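Local coordinates for protein L-lysine 6-oxidase (Marinomonas mediterranea, PDB 3WEU) that oxidises the epsilon-amino group of L-lysine with a cysteine tryptophylquinone cofactor, releasing ammonium and the hydrogen peroxide that makes it antibacterial, at residues Gly247-Ile255 / Trp626-Gln637; Asn344-Lys352 / Val399-Leu410. All blocks are in the same frame, centred on the assembly; numbering follows the deposited sequence. Where two conformers were deposited one is given.

Interaction 1 (Gly247-Ile255 / Trp626-Gln637); sequences GSPDFAPEI and WSALAFIRDRNQ
The ring of F251 fills the hollow along the backbone of W626-F631, where the loop that follows strand 237-247 lies against strand 631-634 of a two-stranded antiparallel sheet. A252-I255 is a type I beta turn on this loop. With CG beside its backbone N and anti to its carbonyl carbon (chi1 -72°), F251 lays its ring along the carbonyls of W626, L629 and A630; CD1 comes 3.3 Å from A630 O and CZ reaches W626 O. The same CD1 sits over the centre of one face of the F631 ring, 3.8 Å from F631 CZ, the two planes inclined at 46°. D250 O meets the edge of the F631 ring at CE2. P249 wedges in beside F251: its CB lies over one face of the F251 ring, toward the rim, and its CG presses on W626 CZ3; the W626 side chain also packs on Q510 and F513 of helix 510-515. A single backbone bond, I632 N to F251 O at 2.7 Å, pins the loop to the strand, and A252 CB rests on I632 CB. Beyond it E254 reaches out with an extended chain, and water 1 fills the notch between E254 N, E254 OE2 and I632 O. The R633 guanidinium turns to the carbonyls of V46 and V47, while its NE holds water 2, shared with E254 OE1 and D634 O. E254 OE2 accepts D634 N at 2.8 Å on its syn side, 23° out of the carboxylate plane.

Interaction 2 (Asn344-Lys352 / Val399-Leu410); sequences NYFRQLDNK and VEKFLALDATQL. With EDO (1,2-ethanediol), chain N.
R347 and L349 reach from the irregular run after helix 336-344 into the bend between strand 400-402 and helix 407-418, whose start is closed by a capping box. The R347 chain runs extended from CG to NE, then turns at its end (chi4 77°), which lays the guanidinium over F402 CB. That carbon sits above the centre of one guanidinium face, 3.4 Å from R347 CZ, with the guanidinium and F402 ring planes 27° apart. At the edge of the group R347 NH1 gives a bond of 3.0 Å to L403 O, in the carbonyl plane and on a lone pair; R347 NE goes to V363 O, so both the face and the edge of the group are engaged.

L349 branches at CG (chi2 69°) so that its two methyls part: CD1 lies 3.7 Å from L410 CD2 and also touches A404 CB, while CD2 packs on A407 CB at the first turn of the helix. The L349 and L410 side chains run past each other in opposite directions. L410 sends its other methyl, CD1, to F346 CB, and the F346 ring receives L405 CD1 at CD2, 3.6 Å away. Water 4 lies in the plane of the F346 ring at its edge and links R347 O to L405 N; water 5 joins D350 OD2 to V399 O, while D350 OD1 takes Q361 N.

On the helix side the box is reciprocal: Q409 N gives an almost straight bond to D406 OD1, and D406 N returns one to Q409 OE1. Beside the A407 methyl lies an ethanediol, probably from the crystallisation liquor, whose O1 accepts from K352 NZ at 3.0 Å.

Overall arrangement
Interactions 1 and 2 lie in one chain with centres 28 Å apart and nearest atoms about 13 Å apart, so they do not touch. Both segments of interaction 2 fall between those of interaction 1 in sequence: 247-255 comes first, then 344-352, 399-410 and finally 626-637. Interaction 1 joins the loop leaving strand 237-247 of the large mixed sheet to the small sheet of strands 631-634 and 645-648, late in the chain. Interaction 2 is more local, 47 residues apart at its closest ends. Helix 261-272, next after 247-255 in the chain, is touched by the side chains of D406, T408 and Q409, so the chain leaving interaction 1 runs on to interaction 2. No other chain of the assembly touches either contact.

Interaction 1 (Gly247-Ile255 / Trp626-Gln637)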
loop_
_atom_site.group_PDB
_atom_site.type_symbol
_atom_site.label_atom_id
_atom_site.label_comp_id
_atom_site.label_asym_id
_atom_site.label_seq_id
_atom_site.Cartn_x
_atom_site.Cartn_y
_atom_site.Cartn_z
ATOM N N GLY A 247 -11.329 -21.819 -20.340
ATOM C CA GLY A 247 -11.259 -20.380 -20.335
ATOM C C GLY A 247 -12.135 -19.736 -19.309
ATOM O O GLY A 247 -13.081 -20.356 -18.741
ATOM N N SER A 248 -11.937 -18.457 -19.168
ATOM C CA SER A 248 -12.802 -17.637 -18.325
ATOM C C SER A 248 -14.131 -17.426 -19.083
ATOM O O SER A 248 -14.265 -17.855 -20.237
ATOM C CB SER A 248 -12.106 -16.329 -17.987
ATOM O OG SER A 248 -11.772 -15.581 -19.144
ATOM N N PRO A 249 -15.174 -16.907 -18.421
ATOM C CA PRO A 249 -16.452 -16.901 -19.121
ATOM C C PRO A 249 -16.475 -16.123 -20.449
ATOM O O PRO A 249 -15.721 -15.153 -20.615
ATOM C CB PRO A 249 -17.394 -16.284 -18.130
ATOM C CG PRO A 249 -16.769 -16.556 -16.769
ATOM C CD PRO A 249 -15.294 -16.376 -17.073
ATOM N N ASP A 250 -17.318 -16.594 -21.367
ATOM C CA ASP A 250 -17.597 -15.862 -22.611
ATOM C C ASP A 250 -18.775 -14.954 -22.301
ATOM O O ASP A 250 -19.987 -15.423 -22.293
ATOM C CB ASP A 250 -17.908 -16.816 -23.757
ATOM C CG ASP A 250 -18.086 -16.114 -25.104
ATOM O OD1 ASP A 250 -18.176 -14.849 -25.139
ATOM O OD2 ASP A 250 -18.132 -16.849 -26.119
ATOM N N PHE A 251 -18.474 -13.658 -22.117
ATOM C CA PHE A 251 -19.537 -12.723 -21.730
ATOM C C PHE A 251 -20.340 -12.128 -22.897
ATOM O O PHE A 251 -21.282 -11.357 -22.670
ATOM C CB PHE A 251 -18.956 -11.579 -20.860
ATOM C CG PHE A 251 -18.555 -12.009 -19.468
ATOM C CD1 PHE A 251 -19.521 -12.184 -18.500
ATOM C CD2 PHE A 251 -17.240 -12.174 -19.119
ATOM C CE1 PHE A 251 -19.205 -12.503 -17.219
ATOM C CE2 PHE A 251 -16.888 -12.490 -17.799
ATOM C CZ PHE A 251 -17.872 -12.661 -16.865
ATOM N N ALA A 252 -20.061 -12.582 -24.107
ATOM C CA ALA A 252 -20.781 -12.174 -25.307
ATOM C C ALA A 252 -20.702 -13.210 -26.368
ATOM O O ALA A 252 -20.122 -13.001 -27.468
ATOM C CB ALA A 252 -20.234 -10.850 -25.826
ATOM N N PRO A 253 -21.333 -14.333 -26.081
ATOM C CA PRO A 253 -21.064 -15.511 -26.910
ATOM C C PRO A 253 -21.549 -15.406 -28.343
ATOM O O PRO A 253 -20.952 -16.054 -29.216
ATOM C CB PRO A 253 -21.774 -16.634 -26.147
ATOM C CG PRO A 253 -22.755 -15.933 -25.275
ATOM C CD PRO A 253 -22.118 -14.680 -24.889
ATOM N N GLU A 254 -22.557 -14.570 -28.626
ATOM C CA GLU A 254 -23.005 -14.422 -30.005
ATOM C C GLU A 254 -22.106 -13.535 -30.851
ATOM O O GLU A 254 -22.329 -13.438 -32.057
ATOM C CB GLU A 254 -24.389 -13.859 -30.025
ATOM C CG GLU A 254 -25.382 -14.808 -29.408
ATOM C CD GLU A 254 -26.694 -14.163 -28.946
ATOM O OE1 GLU A 254 -27.804 -14.633 -29.343
ATOM O OE2 GLU A 254 -26.639 -13.201 -28.134
ATOM N N ILE A 255 -21.159 -12.840 -30.243
ATOM C CA ILE A 255 -20.274 -11.924 -30.957
ATOM C C ILE A 255 -18.942 -12.642 -31.190
ATOM O O ILE A 255 -18.333 -13.153 -30.264
ATOM C CB ILE A 255 -20.060 -10.635 -30.150
ATOM C CG1 ILE A 255 -21.452 -10.010 -29.887
ATOM C CG2 ILE A 255 -19.137 -9.678 -30.891
ATOM C CD1 ILE A 255 -21.525 -8.694 -29.248
ATOM N N TRP A 626 -15.566 -10.461 -10.767
ATOM C CA TRP A 626 -15.724 -10.811 -12.201
ATOM C C TRP A 626 -17.142 -11.330 -12.490
ATOM O O TRP A 626 -17.742 -11.022 -13.530
ATOM C CB TRP A 626 -14.615 -11.762 -12.651
ATOM C CG TRP A 626 -14.533 -12.986 -11.819
ATOM C CD1 TRP A 626 -13.913 -13.090 -10.610
ATOM C CD2 TRP A 626 -15.181 -14.249 -12.051
ATOM N NE1 TRP A 626 -14.113 -14.349 -10.080
ATOM C CE2 TRP A 626 -14.869 -15.084 -10.951
ATOM C CE3 TRP A 626 -15.999 -14.760 -13.072
ATOM C CZ2 TRP A 626 -15.357 -16.392 -10.831
ATOM C CZ3 TRP A 626 -16.430 -16.066 -12.986
ATOM C CH2 TRP A 626 -16.146 -16.872 -11.844
ATOM N N SER A 627 -17.668 -12.162 -11.594
ATOM C CA SER A 627 -18.891 -12.842 -11.850
ATOM C C SER A 627 -20.084 -11.969 -11.776
ATOM O O SER A 627 -21.201 -12.420 -12.121
ATOM C CB SER A 627 -19.093 -14.094 -10.976
ATOM O OG SER A 627 -19.288 -13.772 -9.624
ATOM N N ALA A 628 -19.902 -10.718 -11.343
ATOM C CA ALA A 628 -21.004 -9.793 -11.252
ATOM C C ALA A 628 -21.341 -9.169 -12.611
ATOM O O ALA A 628 -22.412 -8.575 -12.776
ATOM C CB ALA A 628 -20.668 -8.681 -10.295
ATOM N N LEU A 629 -20.442 -9.312 -13.568
ATOM C CA LEU A 629 -20.589 -8.594 -14.870
ATOM C C LEU A 629 -21.639 -9.192 -15.754
ATOM O O LEU A 629 -22.073 -10.333 -15.572
ATOM C CB LEU A 629 -19.273 -8.489 -15.636
ATOM C CG LEU A 629 -18.220 -7.710 -14.841
ATOM C CD1 LEU A 629 -16.790 -7.926 -15.313
ATOM C CD2 LEU A 629 -18.497 -6.224 -14.859
ATOM N N ALA A 630 -22.111 -8.379 -16.695
ATOM C CA ALA A 630 -23.204 -8.748 -17.548
ATOM C C ALA A 630 -22.773 -9.701 -18.654
ATOM O O ALA A 630 -21.608 -9.718 -19.086
ATOM C CB ALA A 630 -23.752 -7.509 -18.210
ATOM N N PHE A 631 -23.754 -10.401 -19.186
ATOM C CA PHE A 631 -23.601 -11.094 -20.450
ATOM C C PHE A 631 -24.295 -10.265 -21.498
ATOM O O PHE A 631 -25.506 -9.917 -21.364
ATOM C CB PHE A 631 -24.268 -12.458 -20.392
ATOM C CG PHE A 631 -23.467 -13.458 -19.627
ATOM C CD1 PHE A 631 -23.431 -13.415 -18.239
ATOM C CD2 PHE A 631 -22.611 -14.333 -20.290
ATOM C CE1 PHE A 631 -22.609 -14.286 -17.523
ATOM C CE2 PHE A 631 -21.794 -15.225 -19.584
ATOM C CZ PHE A 631 -21.814 -15.203 -18.188
ATOM N N ILE A 632 -23.560 -9.972 -22.536
ATOM C CA ILE A 632 -24.078 -9.169 -23.668
ATOM C C ILE A 632 -24.739 -10.138 -24.629
ATOM O O ILE A 632 -24.110 -11.055 -25.122
ATOM C CB ILE A 632 -22.959 -8.381 -24.384
ATOM C CG1 ILE A 632 -22.080 -7.662 -23.382
ATOM C CG2 ILE A 632 -23.532 -7.419 -25.414
ATOM C CD1 ILE A 632 -22.798 -6.743 -22.381
ATOM N N ARG A 633 -26.030 -9.926 -24.890
ATOM C CA ARG A 633 -26.783 -10.844 -25.681
ATOM C C ARG A 633 -27.898 -10.211 -26.521
ATOM O O ARG A 633 -28.380 -9.099 -26.206
ATOM C CB ARG A 633 -27.289 -11.914 -24.760
ATOM C CG ARG A 633 -28.735 -12.138 -24.636
ATOM C CD ARG A 633 -29.047 -13.257 -23.670
ATOM N NE ARG A 633 -29.474 -14.422 -24.338
ATOM C CZ ARG A 633 -29.844 -15.533 -23.700
ATOM N NH1 ARG A 633 -29.782 -15.615 -22.370
ATOM N NH2 ARG A 633 -30.302 -16.547 -24.364
ATOM N N ASP A 634 -28.232 -10.897 -27.620
ATOM C CA ASP A 634 -29.171 -10.405 -28.555
ATOM C C ASP A 634 -30.600 -10.602 -28.000
ATOM O O ASP A 634 -31.074 -11.747 -27.863
ATOM C CB ASP A 634 -28.998 -11.062 -29.916
ATOM C CG ASP A 634 -29.926 -10.525 -30.968
ATOM O OD1 ASP A 634 -30.658 -9.560 -30.745
ATOM O OD2 ASP A 634 -29.954 -11.159 -32.076
ATOM N N ARG A 635 -31.229 -9.493 -27.666
ATOM C CA ARG A 635 -32.597 -9.451 -27.142
ATOM C C ARG A 635 -33.664 -9.688 -28.234
ATOM O O ARG A 635 -34.858 -9.871 -27.933
ATOM C CB ARG A 635 -32.808 -8.087 -26.520
ATOM C CG ARG A 635 -32.023 -7.867 -25.246
ATOM C CD ARG A 635 -32.746 -8.524 -24.069
ATOM N NE ARG A 635 -32.466 -7.786 -22.868
ATOM C CZ ARG A 635 -33.331 -7.158 -22.096
ATOM N NH1 ARG A 635 -34.634 -7.180 -22.308
ATOM N NH2 ARG A 635 -32.867 -6.521 -21.053
ATOM N N ASN A 636 -33.207 -9.704 -29.490
ATOM C CA ASN A 636 -34.042 -9.947 -30.660
ATOM C C ASN A 636 -33.617 -11.156 -31.473
ATOM O O ASN A 636 -33.857 -11.201 -32.689
ATOM C CB ASN A 636 -34.065 -8.781 -31.601
ATOM C CG ASN A 636 -35.319 -8.742 -32.441
ATOM O OD1 ASN A 636 -36.390 -9.257 -32.024
ATOM N ND2 ASN A 636 -35.234 -8.083 -33.615
ATOM N N GLN A 637 -33.060 -12.125 -30.764
ATOM C CA GLN A 637 -32.450 -13.329 -31.333
ATOM C C GLN A 637 -33.406 -14.133 -32.240
ATOM O O GLN A 637 -32.966 -14.735 -33.235
ATOM C CB GLN A 637 -32.004 -14.243 -30.166
ATOM C CG GLN A 637 -31.231 -15.456 -30.656
ATOM C CD GLN A 637 -32.104 -16.642 -31.132
ATOM O OE1 GLN A 637 -31.637 -17.468 -31.908
ATOM N NE2 GLN A 637 -33.339 -16.718 -30.698
HETATM O O HOH W 1 -24.180 -13.089 -26.872
HETATM O O HOH W 2 -29.777 -14.231 -27.416
HETATM O O HOH W 3 -28.450 -13.341 -32.410
#

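Interaction 2 (Asn344-Lys352 / Val399-Leu410)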
loop_
_atom_site.group_PDB
_atom_site.type_symbol
_atom_site.label_atom_id
_atom_site.label_comp_id
_atom_site.label_asym_id
_atom_site.label_seq_id
_atom_site.Cartn_x
_atom_site.Cartn_y
_atom_site.Cartn_z
ATOM N N ASN A 344 -7.208 -2.832 -49.877
ATOM C CA ASN A 344 -5.985 -2.056 -49.636
ATOM C C ASN A 344 -6.067 -1.256 -48.348
ATOM O O ASN A 344 -5.065 -0.727 -47.904
ATOM C CB ASN A 344 -5.658 -1.172 -50.806
ATOM C CG ASN A 344 -5.042 -1.938 -51.958
ATOM O OD1 ASN A 344 -4.274 -2.871 -51.749
ATOM N ND2 ASN A 344 -5.179 -1.371 -53.142
ATOM N N TYR A 345 -7.253 -1.211 -47.711
ATOM C CA TYR A 345 -7.347 -0.642 -46.376
ATOM C C TYR A 345 -7.023 -1.601 -45.257
ATOM O O TYR A 345 -6.960 -1.176 -44.059
ATOM C CB TYR A 345 -8.746 -0.067 -46.177
ATOM C CG TYR A 345 -9.007 1.302 -46.794
ATOM C CD1 TYR A 345 -8.085 2.377 -46.640
ATOM C CD2 TYR A 345 -10.178 1.561 -47.491
ATOM C CE1 TYR A 345 -8.380 3.670 -47.158
ATOM C CE2 TYR A 345 -10.461 2.837 -48.019
ATOM C CZ TYR A 345 -9.588 3.869 -47.807
ATOM O OH TYR A 345 -9.868 5.066 -48.267
ATOM N N PHE A 346 -6.808 -2.883 -45.588
ATOM C CA PHE A 346 -6.354 -3.873 -44.590
ATOM C C PHE A 346 -4.865 -3.810 -44.452
ATOM O O PHE A 346 -4.149 -3.669 -45.431
ATOM C CB PHE A 346 -6.863 -5.269 -44.915
ATOM C CG PHE A 346 -8.340 -5.434 -44.594
ATOM C CD1 PHE A 346 -9.313 -4.781 -45.316
ATOM C CD2 PHE A 346 -8.705 -6.242 -43.563
ATOM C CE1 PHE A 346 -10.658 -4.898 -44.985
ATOM C CE2 PHE A 346 -10.028 -6.390 -43.188
ATOM C CZ PHE A 346 -11.017 -5.709 -43.888
ATOM N N ARG A 347 -4.395 -3.848 -43.190
ATOM C CA ARG A 347 -2.953 -3.942 -42.937
ATOM C C ARG A 347 -2.399 -5.273 -43.407
ATOM O O ARG A 347 -2.944 -6.370 -43.110
ATOM C CB ARG A 347 -2.591 -3.735 -41.473
ATOM C CG ARG A 347 -3.072 -2.422 -40.870
ATOM C CD ARG A 347 -2.402 -2.165 -39.499
ATOM N NE ARG A 347 -3.021 -0.945 -39.006
ATOM C CZ ARG A 347 -4.251 -0.874 -38.462
ATOM N NH1 ARG A 347 -4.977 -1.918 -38.209
ATOM N NH2 ARG A 347 -4.736 0.289 -38.125
ATOM N N GLN A 348 -1.322 -5.172 -44.199
ATOM C CA GLN A 348 -0.519 -6.344 -44.505
ATOM C C GLN A 348 0.132 -6.807 -43.209
ATOM O O GLN A 348 0.241 -6.027 -42.233
ATOM C CB GLN A 348 0.502 -5.960 -45.586
ATOM C CG GLN A 348 -0.143 -5.605 -46.922
ATOM C CD GLN A 348 -0.703 -6.828 -47.655
ATOM O OE1 GLN A 348 -0.054 -7.843 -47.741
ATOM N NE2 GLN A 348 -1.937 -6.764 -48.077
ATOM N N LEU A 349 0.573 -8.071 -43.178
ATOM C CA LEU A 349 1.260 -8.619 -42.013
ATOM C C LEU A 349 2.705 -8.196 -41.906
ATOM O O LEU A 349 3.374 -8.175 -42.927
ATOM C CB LEU A 349 1.232 -10.152 -41.944
ATOM C CG LEU A 349 -0.110 -10.752 -41.484
ATOM C CD1 LEU A 349 -1.176 -10.526 -42.544
ATOM C CD2 LEU A 349 0.041 -12.249 -41.218
ATOM N N ASP A 350 3.167 -7.893 -40.694
ATOM C CA ASP A 350 4.589 -7.666 -40.488
ATOM C C ASP A 350 5.334 -8.988 -40.727
ATOM O O ASP A 350 4.814 -10.074 -40.484
ATOM C CB ASP A 350 4.898 -7.253 -39.048
ATOM C CG ASP A 350 4.568 -5.810 -38.769
ATOM O OD1 ASP A 350 4.006 -5.167 -39.666
ATOM O OD2 ASP A 350 4.825 -5.331 -37.633
ATOM N N ASN A 351 6.594 -8.892 -41.152
ATOM C CA ASN A 351 7.450 -10.077 -41.116
ATOM C C ASN A 351 7.755 -10.435 -39.633
ATOM O O ASN A 351 7.369 -9.743 -38.636
ATOM C CB ASN A 351 8.725 -9.786 -41.915
ATOM C CG ASN A 351 9.595 -8.752 -41.239
ATOM O OD1 ASN A 351 9.557 -8.615 -40.004
ATOM N ND2 ASN A 351 10.376 -8.006 -42.024
ATOM N N LYS A 352 8.340 -11.578 -39.424
ATOM C CA LYS A 352 8.670 -11.968 -38.062
ATOM C C LYS A 352 10.179 -11.862 -37.839
ATOM O O LYS A 352 10.791 -12.744 -37.244
ATOM C CB LYS A 352 8.100 -13.294 -37.751
ATOM C CG LYS A 352 6.528 -13.097 -37.517
ATOM C CD LYS A 352 5.934 -14.298 -36.862
ATOM C CE LYS A 352 4.482 -14.174 -36.480
ATOM N NZ LYS A 352 3.674 -13.797 -37.631
ATOM N N VAL A 399 7.848 -5.241 -31.650
ATOM C CA VAL A 399 6.667 -4.352 -31.551
ATOM C C VAL A 399 5.662 -4.798 -32.612
ATOM O O VAL A 399 6.006 -5.164 -33.722
ATOM C CB VAL A 399 7.101 -2.914 -31.828
ATOM C CG1 VAL A 399 5.951 -1.939 -32.018
ATOM C CG2 VAL A 399 8.016 -2.462 -30.715
ATOM N N GLU A 400 4.374 -4.767 -32.261
ATOM C CA GLU A 400 3.332 -4.975 -33.266
ATOM C C GLU A 400 2.108 -4.189 -32.807
ATOM O O GLU A 400 1.338 -4.635 -31.994
ATOM C CB GLU A 400 3.028 -6.455 -33.455
ATOM C CG GLU A 400 2.112 -6.665 -34.612
ATOM C CD GLU A 400 1.361 -7.962 -34.521
ATOM O OE1 GLU A 400 1.902 -8.971 -35.091
ATOM O OE2 GLU A 400 0.242 -8.011 -33.888
ATOM N N LYS A 401 2.005 -2.984 -33.279
ATOM C CA LYS A 401 1.124 -1.982 -32.633
ATOM C C LYS A 401 -0.346 -2.215 -32.953
ATOM O O LYS A 401 -1.231 -2.104 -32.040
ATOM C CB LYS A 401 1.489 -0.622 -33.098
ATOM C CG LYS A 401 2.806 -0.106 -32.570
ATOM C CD LYS A 401 3.012 1.346 -32.989
ATOM C CE LYS A 401 4.252 1.899 -32.264
ATOM N NZ LYS A 401 4.342 3.363 -32.516
ATOM N N PHE A 402 -0.625 -2.490 -34.241
ATOM C CA PHE A 402 -2.012 -2.579 -34.767
ATOM C C PHE A 402 -2.309 -3.860 -35.487
ATOM O O PHE A 402 -1.403 -4.561 -35.983
ATOM C CB PHE A 402 -2.322 -1.373 -35.696
ATOM C CG PHE A 402 -2.048 -0.029 -35.032
ATOM C CD1 PHE A 402 -2.904 0.441 -34.025
ATOM C CD2 PHE A 402 -0.987 0.757 -35.421
ATOM C CE1 PHE A 402 -2.691 1.623 -33.397
ATOM C CE2 PHE A 402 -0.764 1.955 -34.792
ATOM C CZ PHE A 402 -1.608 2.404 -33.787
ATOM N N LEU A 403 -3.588 -4.197 -35.475
ATOM C CA LEU A 403 -4.013 -5.517 -35.885
ATOM C C LEU A 403 -3.968 -5.748 -37.369
ATOM O O LEU A 403 -4.194 -4.847 -38.144
ATOM C CB LEU A 403 -5.433 -5.817 -35.342
ATOM C CG LEU A 403 -5.971 -7.233 -35.373
ATOM C CD1 LEU A 403 -5.087 -8.181 -34.565
ATOM C CD2 LEU A 403 -7.400 -7.255 -34.880
ATOM N N ALA A 404 -3.712 -6.995 -37.765
ATOM C CA ALA A 404 -3.965 -7.486 -39.153
ATOM C C ALA A 404 -4.777 -8.746 -38.998
ATOM O O ALA A 404 -4.804 -9.404 -37.918
ATOM C CB ALA A 404 -2.642 -7.832 -39.859
ATOM N N LEU A 405 -5.423 -9.125 -40.092
ATOM C CA LEU A 405 -5.925 -10.449 -40.239
ATOM C C LEU A 405 -4.778 -11.468 -40.198
ATOM O O LEU A 405 -3.559 -11.125 -40.268
ATOM C CB LEU A 405 -6.639 -10.564 -41.570
ATOM C CG LEU A 405 -7.866 -9.679 -41.774
ATOM C CD1 LEU A 405 -8.425 -9.799 -43.173
ATOM C CD2 LEU A 405 -8.980 -9.951 -40.787
ATOM N N ASP A 406 -5.126 -12.743 -40.107
ATOM C CA ASP A 406 -4.100 -13.747 -40.276
ATOM C C ASP A 406 -3.794 -13.921 -41.763
ATOM O O ASP A 406 -4.517 -13.435 -42.599
ATOM C CB ASP A 406 -4.392 -15.071 -39.504
ATOM C CG ASP A 406 -5.478 -15.931 -40.080
ATOM O OD1 ASP A 406 -5.491 -16.134 -41.317
ATOM O OD2 ASP A 406 -6.286 -16.545 -39.262
ATOM N N ALA A 407 -2.692 -14.576 -42.063
ATOM C CA ALA A 407 -2.170 -14.595 -43.418
ATOM C C ALA A 407 -3.119 -15.286 -44.385
ATOM O O ALA A 407 -3.272 -14.837 -45.512
ATOM C CB ALA A 407 -0.801 -15.257 -43.453
ATOM N N THR A 408 -3.854 -16.265 -43.890
ATOM C CA THR A 408 -4.810 -16.993 -44.742
ATOM C C THR A 408 -6.078 -16.190 -44.993
ATOM O O THR A 408 -6.530 -16.048 -46.144
ATOM C CB THR A 408 -5.035 -18.423 -44.223
ATOM O OG1 THR A 408 -3.746 -19.082 -44.218
ATOM C CG2 THR A 408 -6.078 -19.180 -45.079
ATOM N N GLN A 409 -6.621 -15.552 -43.923
ATOM C CA GLN A 409 -7.725 -14.669 -44.149
ATOM C C GLN A 409 -7.371 -13.621 -45.148
ATOM O O GLN A 409 -8.157 -13.269 -46.005
ATOM C CB GLN A 409 -8.155 -14.014 -42.846
ATOM C CG GLN A 409 -8.689 -14.952 -41.812
ATOM C CD GLN A 409 -8.972 -14.233 -40.492
ATOM O OE1 GLN A 409 -8.060 -13.607 -39.898
ATOM N NE2 GLN A 409 -10.231 -14.250 -40.073
ATOM N N LEU A 410 -6.194 -13.055 -45.014
ATOM C CA LEU A 410 -5.863 -11.908 -45.871
ATOM C C LEU A 410 -5.598 -12.357 -47.314
ATOM O O LEU A 410 -6.006 -11.683 -48.283
ATOM C CB LEU A 410 -4.684 -11.183 -45.291
ATOM C CG LEU A 410 -4.236 -9.952 -46.034
ATOM C CD1 LEU A 410 -5.242 -8.808 -45.868
ATOM C CD2 LEU A 410 -2.848 -9.469 -45.641
HETATM C C1 EDO N . 3.684 -15.757 -41.247
HETATM O O1 EDO N . 4.460 -15.237 -40.135
HETATM C C2 EDO N . 2.169 -15.733 -41.054
HETATM O O2 EDO N . 1.822 -15.565 -39.687
HETATM O O HOH W 4 -5.338 -6.953 -42.004
HETATM O O HOH W 5 5.940 -6.947 -35.809
#